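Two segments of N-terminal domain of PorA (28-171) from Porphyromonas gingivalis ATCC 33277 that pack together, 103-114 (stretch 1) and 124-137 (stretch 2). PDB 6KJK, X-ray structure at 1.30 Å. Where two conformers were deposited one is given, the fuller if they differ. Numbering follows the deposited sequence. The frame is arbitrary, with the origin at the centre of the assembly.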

ATOM      1  N   GLU A 103      -9.437  21.697   5.396  1.00 26.09           N
ATOM      2  CA  GLU A 103      -8.800  21.787   4.097  1.00 26.19           C
ATOM      3  C   GLU A 103      -8.429  20.385   3.628  1.00 21.27           C
ATOM      4  O   GLU A 103      -8.076  19.524   4.438  1.00 24.17           O
ATOM      5  CB  GLU A 103      -7.524  22.609   4.266  1.00 28.96           C
ATOM      6  CG  GLU A 103      -6.567  22.644   3.094  1.00 41.81           C
ATOM      7  CD  GLU A 103      -5.298  23.423   3.432  1.00 52.63           C
ATOM      8  OE1 GLU A 103      -4.275  23.264   2.728  1.00 56.65           O
ATOM      9  OE2 GLU A 103      -5.329  24.190   4.420  1.00 53.62           O
ATOM     10  N   GLY A 104      -8.489  20.173   2.317  1.00 24.14           N
ATOM     11  CA  GLY A 104      -8.113  18.896   1.746  1.00 19.73           C
ATOM     12  C   GLY A 104      -6.632  18.800   1.441  1.00 22.27           C
ATOM     13  O   GLY A 104      -5.900  19.783   1.405  1.00 20.72           O
ATOM     14  N   HIS A 105      -6.176  17.573   1.223  1.00 20.24           N
ATOM     15  CA  HIS A 105      -4.807  17.330   0.796  1.00 18.75           C
ATOM     16  C   HIS A 105      -4.751  15.923   0.238  1.00 16.95           C
ATOM     17  O   HIS A 105      -5.682  15.130   0.405  1.00 16.53           O
ATOM     18  CB  HIS A 105      -3.795  17.511   1.938  1.00 19.59           C
ATOM     19  CG  HIS A 105      -3.619  16.307   2.813  1.00 18.33           C
ATOM     20  ND1 HIS A 105      -4.379  16.084   3.940  1.00 19.43           N
ATOM     21  CD2 HIS A 105      -2.740  15.274   2.744  1.00 17.43           C
ATOM     22  CE1 HIS A 105      -4.000  14.952   4.511  1.00 18.23           C
ATOM     23  NE2 HIS A 105      -2.993  14.451   3.813  1.00 15.63           N
ATOM     24  N   THR A 106      -3.659  15.629  -0.450  1.00 15.87           N
ATOM     25  CA  THR A 106      -3.429  14.285  -0.970  1.00 16.68           C
ATOM     26  C   THR A 106      -2.192  13.698  -0.305  1.00 17.02           C
ATOM     27  O   THR A 106      -1.105  14.287  -0.370  1.00 20.17           O
ATOM     28  CB  THR A 106      -3.241  14.325  -2.487  1.00 19.74           C
ATOM     29  OG1 THR A 106      -4.401  14.916  -3.104  1.00 22.90           O
ATOM     30  CG2 THR A 106      -3.057  12.920  -3.022  1.00 19.15           C
ATOM     31  N   GLY A 107      -2.356  12.564   0.375  1.00 13.56           N
ATOM     32  CA  GLY A 107      -1.215  11.715   0.745  1.00 14.48           C
ATOM     33  C   GLY A 107      -0.949  10.780  -0.424  1.00 12.32           C
ATOM     34  O   GLY A 107      -1.880  10.323  -1.078  1.00 17.38           O
ATOM     35  N   ALA A 108       0.300  10.546  -0.746  1.00 11.66           N
ATOM     36  CA  ALA A 108       0.637   9.733  -1.908  1.00 12.46           C
ATOM     37  C   ALA A 108       1.744   8.757  -1.539  1.00 12.15           C
ATOM     38  O   ALA A 108       2.740   9.145  -0.904  1.00 12.35           O
ATOM     39  CB  ALA A 108       1.081  10.613  -3.085  1.00 15.30           C
ATOM     40  N   PHE A 109       1.566   7.495  -1.930  1.00 10.09           N
ATOM     41  CA  PHE A 109       2.508   6.446  -1.609  1.00 10.28           C
ATOM     42  C   PHE A 109       2.709   5.581  -2.832  1.00 11.19           C
ATOM     43  O   PHE A 109       1.816   5.471  -3.686  1.00 12.60           O
ATOM     44  CB  PHE A 109       1.965   5.566  -0.475  1.00 10.63           C
ATOM     45  CG  PHE A 109       1.745   6.332   0.814  1.00  9.62           C
ATOM     46  CD1 PHE A 109       0.553   6.989   1.062  1.00 10.82           C
ATOM     47  CD2 PHE A 109       2.760   6.410   1.769  1.00 10.83           C
ATOM     48  CE1 PHE A 109       0.370   7.671   2.260  1.00 11.86           C
ATOM     49  CE2 PHE A 109       2.560   7.071   2.941  1.00 12.24           C
ATOM     50  CZ  PHE A 109       1.378   7.697   3.200  1.00 10.34           C
ATOM     51  N   THR A 110       3.857   4.935  -2.900  1.00 10.05           N
ATOM     52  CA  THR A 110       4.071   3.870  -3.875  1.00 10.39           C
ATOM     53  C   THR A 110       4.440   2.626  -3.101  1.00 10.12           C
ATOM     54  O   THR A 110       5.257   2.691  -2.181  1.00 10.91           O
ATOM     55  CB  THR A 110       5.160   4.245  -4.884  1.00 11.40           C
ATOM     56  OG1 THR A 110       4.750   5.429  -5.587  1.00 13.34           O
ATOM     57  CG2 THR A 110       5.408   3.119  -5.888  1.00 12.14           C
ATOM     58  N   PHE A 111       3.827   1.506  -3.454  1.00  9.63           N
ATOM     59  CA  PHE A 111       4.149   0.205  -2.886  1.00  9.93           C
ATOM     60  C   PHE A 111       4.681  -0.655  -4.018  1.00  8.72           C
ATOM     61  O   PHE A 111       4.033  -0.760  -5.082  1.00 10.49           O
ATOM     62  CB  PHE A 111       2.904  -0.438  -2.284  1.00 10.77           C
ATOM     63  CG  PHE A 111       3.125  -1.864  -1.864  1.00 10.61           C
ATOM     64  CD1 PHE A 111       3.654  -2.173  -0.611  1.00 10.68           C
ATOM     65  CD2 PHE A 111       2.845  -2.900  -2.741  1.00 10.85           C
ATOM     66  CE1 PHE A 111       3.851  -3.511  -0.234  1.00 11.85           C
ATOM     67  CE2 PHE A 111       3.052  -4.233  -2.384  1.00 12.66           C
ATOM     68  CZ  PHE A 111       3.540  -4.523  -1.132  1.00 12.93           C
ATOM     69  N   SER A 112       5.794  -1.337  -3.781  1.00  9.21           N
ATOM     70  CA  SER A 112       6.256  -2.351  -4.718  1.00 10.58           C
ATOM     71  C   SER A 112       6.597  -3.637  -4.003  1.00 11.04           C
ATOM     72  O   SER A 112       7.085  -3.647  -2.874  1.00 11.27           O
ATOM     73  CB  SER A 112       7.511  -1.907  -5.489  1.00 12.51           C
ATOM     74  OG  SER A 112       7.230  -0.774  -6.293  1.00 13.82           O
ATOM     75  N   CYS A 113       6.400  -4.714  -4.731  1.00 12.56           N
ATOM     76  CA  CYS A 113       6.813  -6.051  -4.338  0.54 14.57           C
ATOM     77  C   CYS A 113       8.170  -6.330  -4.983  1.00 15.64           C
ATOM     78  O   CYS A 113       8.324  -6.132  -6.190  1.00 18.72           O
ATOM     79  CB  CYS A 113       5.766  -7.032  -4.894  0.54 17.32           C
ATOM     80  SG  CYS A 113       5.730  -8.682  -4.256  0.54 14.82           S
ATOM     81  N   PHE A 114       9.131  -6.785  -4.196  1.00 14.19           N
ATOM     82  CA  PHE A 114      10.433  -7.129  -4.730  1.00 15.77           C
ATOM     83  C   PHE A 114      10.713  -8.596  -4.446  1.00 19.51           C
ATOM     84  O   PHE A 114      10.245  -9.139  -3.431  1.00 17.07           O
ATOM     85  CB  PHE A 114      11.518  -6.347  -3.998  1.00 18.13           C
ATOM     86  CG  PHE A 114      11.515  -4.884  -4.296  1.00 16.05           C
ATOM     87  CD1 PHE A 114      10.685  -4.000  -3.594  1.00 15.97           C
ATOM     88  CD2 PHE A 114      12.378  -4.370  -5.254  1.00 22.13           C
ATOM     89  CE1 PHE A 114      10.715  -2.641  -3.871  1.00 16.55           C
ATOM     90  CE2 PHE A 114      12.402  -3.008  -5.521  1.00 24.96           C
ATOM     91  CZ  PHE A 114      11.562  -2.156  -4.820  1.00 19.23           C
ATOM     92  N   LEU A 124       8.627  -6.538  -8.862  1.00 16.32           N
ATOM     93  CA  LEU A 124       7.738  -7.475  -9.532  1.00 14.95           C
ATOM     94  C   LEU A 124       6.363  -6.893  -9.811  1.00 15.72           C
ATOM     95  O   LEU A 124       5.683  -7.334 -10.745  1.00 19.26           O
ATOM     96  CB  LEU A 124       7.540  -8.728  -8.666  1.00 16.75           C
ATOM     97  CG  LEU A 124       8.851  -9.398  -8.257  1.00 21.10           C
ATOM     98  CD1 LEU A 124       8.624 -10.394  -7.139  1.00 24.23           C
ATOM     99  CD2 LEU A 124       9.492 -10.083  -9.456  1.00 24.01           C
ATOM    100  N   ALA A 125       5.923  -5.932  -8.996  1.00 15.11           N
ATOM    101  CA  ALA A 125       4.627  -5.297  -9.137  1.00 13.13           C
ATOM    102  C   ALA A 125       4.643  -4.025  -8.316  1.00 12.76           C
ATOM    103  O   ALA A 125       5.263  -3.986  -7.257  1.00 13.43           O
ATOM    104  CB  ALA A 125       3.489  -6.192  -8.630  1.00 14.77           C
ATOM    105  N   THR A 126       3.969  -3.002  -8.815  1.00 11.26           N
ATOM    106  CA  THR A 126       3.955  -1.698  -8.174  1.00 10.52           C
ATOM    107  C   THR A 126       2.564  -1.114  -8.282  1.00 10.86           C
ATOM    108  O   THR A 126       1.907  -1.232  -9.331  1.00 11.41           O
ATOM    109  CB  THR A 126       4.937  -0.774  -8.910  1.00 11.41           C
ATOM    110  OG1 THR A 126       6.252  -1.296  -8.737  1.00 14.30           O
ATOM    111  CG2 THR A 126       4.886   0.662  -8.377  1.00 14.16           C
ATOM    112  N   VAL A 127       2.131  -0.458  -7.209  1.00 10.26           N
ATOM    113  CA  VAL A 127       0.902   0.313  -7.219  1.00 10.30           C
ATOM    114  C   VAL A 127       1.188   1.654  -6.565  1.00 10.24           C
ATOM    115  O   VAL A 127       1.943   1.742  -5.582  1.00 10.75           O
ATOM    116  CB  VAL A 127      -0.265  -0.428  -6.526  1.00  9.74           C
ATOM    117  CG1 VAL A 127       0.048  -0.774  -5.068  1.00 12.11           C
ATOM    118  CG2 VAL A 127      -1.567   0.324  -6.663  1.00 10.95           C
ATOM    119  N   ASN A 128       0.614   2.692  -7.145  1.00 10.82           N
ATOM    120  CA  ASN A 128       0.663   4.038  -6.592  1.00 11.92           C
ATOM    121  C   ASN A 128      -0.682   4.331  -5.953  1.00 11.39           C
ATOM    122  O   ASN A 128      -1.727   4.099  -6.571  1.00 14.19           O
ATOM    123  CB  ASN A 128       0.963   5.070  -7.688  1.00 12.46           C
ATOM    124  CG  ASN A 128       2.204   4.753  -8.407  1.00 14.84           C
ATOM    125  OD1 ASN A 128       3.309   4.891  -7.855  1.00 15.37           O
ATOM    126  ND2 ASN A 128       2.069   4.248  -9.627  1.00 15.91           N
ATOM    127  N   ILE A 129      -0.671   4.805  -4.716  1.00 11.21           N
ATOM    128  CA  ILE A 129      -1.870   4.984  -3.921  1.00 10.94           C
ATOM    129  C   ILE A 129      -1.963   6.462  -3.571  1.00 11.57           C
ATOM    130  O   ILE A 129      -1.034   7.020  -2.959  1.00 13.03           O
ATOM    131  CB  ILE A 129      -1.791   4.143  -2.643  1.00 11.85           C
ATOM    132  CG1 ILE A 129      -1.642   2.682  -3.013  1.00 11.73           C
ATOM    133  CG2 ILE A 129      -3.021   4.365  -1.752  1.00 15.65           C
ATOM    134  CD1 ILE A 129      -1.171   1.852  -1.890  1.00 14.78           C
ATOM    135  N   ASN A 130      -3.073   7.100  -3.927  1.00 12.81           N
ATOM    136  CA  ASN A 130      -3.323   8.493  -3.561  1.00 13.01           C
ATOM    137  C   ASN A 130      -4.496   8.544  -2.603  1.00 13.03           C
ATOM    138  O   ASN A 130      -5.594   8.072  -2.937  1.00 15.27           O
ATOM    139  CB  ASN A 130      -3.663   9.342  -4.786  1.00 15.88           C
ATOM    140  CG  ASN A 130      -2.501   9.510  -5.723  1.00 20.27           C
ATOM    141  OD1 ASN A 130      -1.344   9.603  -5.297  1.00 20.70           O
ATOM    142  ND2 ASN A 130      -2.795   9.547  -7.018  1.00 24.41           N
ATOM    143  N   PHE A 131      -4.271   9.049  -1.414  1.00 12.77           N
ATOM    144  CA  PHE A 131      -5.326   9.289  -0.448  1.00 12.07           C
ATOM    145  C   PHE A 131      -5.766  10.729  -0.635  1.00 12.72           C
ATOM    146  O   PHE A 131      -5.088  11.653  -0.186  1.00 13.23           O
ATOM    147  CB  PHE A 131      -4.783   9.081   0.959  1.00 11.75           C
ATOM    148  CG  PHE A 131      -4.398   7.638   1.262  1.00 11.22           C
ATOM    149  CD1 PHE A 131      -5.388   6.697   1.546  1.00 13.21           C
ATOM    150  CD2 PHE A 131      -3.085   7.204   1.253  1.00 12.53           C
ATOM    151  CE1 PHE A 131      -5.072   5.372   1.840  1.00 14.23           C
ATOM    152  CE2 PHE A 131      -2.771   5.888   1.561  1.00 12.07           C
ATOM    153  CZ  PHE A 131      -3.764   4.969   1.859  1.00 11.28           C
ATOM    154  N   LYS A 132      -6.886  10.924  -1.312  1.00 12.48           N
ATOM    155  CA  LYS A 132      -7.407  12.262  -1.607  1.00 14.43           C
ATOM    156  C   LYS A 132      -8.435  12.608  -0.536  1.00 16.65           C
ATOM    157  O   LYS A 132      -9.608  12.216  -0.621  1.00 18.07           O
ATOM    158  CB  LYS A 132      -7.987  12.318  -3.013  1.00 16.27           C
ATOM    159  CG  LYS A 132      -6.947  12.119  -4.079  1.00 18.97           C
ATOM    160  CD  LYS A 132      -7.523  12.306  -5.462  1.00 28.07           C
ATOM    161  CE  LYS A 132      -6.456  12.121  -6.515  1.00 26.52           C
ATOM    162  NZ  LYS A 132      -7.032  12.160  -7.888  1.00 36.09           N
ATOM    163  N   TYR A 133      -7.984  13.330   0.481  1.00 15.76           N
ATOM    164  CA  TYR A 133      -8.811  13.727   1.610  1.00 16.07           C
ATOM    165  C   TYR A 133      -9.549  15.023   1.279  1.00 18.74           C
ATOM    166  O   TYR A 133      -8.921  16.030   0.928  1.00 19.08           O
ATOM    167  CB  TYR A 133      -7.912  13.969   2.812  1.00 17.79           C
ATOM    168  CG  TYR A 133      -8.576  14.493   4.054  1.00 17.17           C
ATOM    169  CD1 TYR A 133      -9.467  13.712   4.775  1.00 19.03           C
ATOM    170  CD2 TYR A 133      -8.280  15.783   4.530  1.00 19.16           C
ATOM    171  CE1 TYR A 133     -10.047  14.180   5.945  1.00 20.73           C
ATOM    172  CE2 TYR A 133      -8.853  16.261   5.689  1.00 19.74           C
ATOM    173  CZ  TYR A 133      -9.733  15.471   6.392  1.00 22.08           C
ATOM    174  OH  TYR A 133     -10.279  15.971   7.551  1.00 23.12           O
ATOM    175  N   LYS A 134     -10.878  14.995   1.398  1.00 19.32           N
ATOM    176  CA  LYS A 134     -11.726  16.183   1.209  1.00 19.38           C
ATOM    177  C   LYS A 134     -11.384  16.922  -0.081  1.00 21.64           C
ATOM    178  O   LYS A 134     -11.166  18.139  -0.099  1.00 23.82           O
ATOM    179  CB  LYS A 134     -11.687  17.108   2.428  1.00 20.94           C
ATOM    180  CG  LYS A 134     -12.246  16.486   3.681  1.00 20.32           C
ATOM    181  CD  LYS A 134     -12.310  17.457   4.855  1.00 21.94           C
ATOM    182  CE  LYS A 134     -12.952  16.799   6.070  1.00 23.70           C
ATOM    183  NZ  LYS A 134     -12.927  17.610   7.311  1.00 28.19           N
ATOM    184  N   GLY A 135     -11.322  16.171  -1.171  1.00 22.48           N
ATOM    185  CA  GLY A 135     -11.071  16.708  -2.483  1.00 25.89           C
ATOM    186  C   GLY A 135      -9.630  16.624  -2.930  1.00 24.52           C
ATOM    187  O   GLY A 135      -9.361  16.754  -4.126  1.00 29.04           O
ATOM    188  N   GLY A 136      -8.698  16.403  -2.004  1.00 23.32           N
ATOM    189  CA  GLY A 136      -7.306  16.266  -2.358  1.00 21.42           C
ATOM    190  C   GLY A 136      -6.533  17.558  -2.367  1.00 23.43           C
ATOM    191  O   GLY A 136      -5.325  17.530  -2.631  1.00 25.17           O
ATOM    192  N   GLY A 137      -7.185  18.680  -2.071  1.00 25.60           N
ATOM    193  CA  GLY A 137      -6.507  19.961  -1.966  1.00 30.41           C
ATOM    194  C   GLY A 137      -6.592  20.778  -3.239  1.00 40.11           C
ATOM    195  O   GLY A 137      -6.443  20.242  -4.336  1.00 41.48           O
TER
HETATM  196  O   HOH W   1       0.990   7.800  -5.491  1.00 18.99           O

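Two antiparallel strands, one in each stretch, are joined chiefly by their backbones. In four pairs the amide and carbonyl groups satisfy one another: Phe 109 N gives to Ile 129 O and Ile 129 N to Phe 109 O, both at 2.8 Å, and Phe 111 N and Val 127 N each reach the other's O at 2.9 Å. Gly 107 with Phe 131 and His 105 with Tyr 133 repeat the pattern, the bond from His 105 N to Tyr 133 O being longer, 3.2 Å. At the far end Cys 113 N donates to Ala 125 O (2.9 Å), while Cys 113 O accepts from Leu 124 N (2.7 Å).

The face bearing Thr 106, Thr 110 and Ser 112 is polar, and its short hydroxyl side chains find partners across the strands. Thr 110 OG1 donates to Asn 128 OD1 (2.7 Å), Ser 112 OG and Thr 126 OG1 share a 2.7 Å hydrogen bond, and Thr 106 OG1 donates to Gly 136 O (2.8 Å). Asn 128 ND2 is satisfied elsewhere in the structure.

The other face is largely apolar and buried. Phe 109 CD1 meets Phe 131 CE2 at 3.5 Å, rim to rim, and Phe 111 CB lies 4.0 Å from Val 127 CG1. Gly 104 suits its tight place: a CB would clash with Lys 134 O.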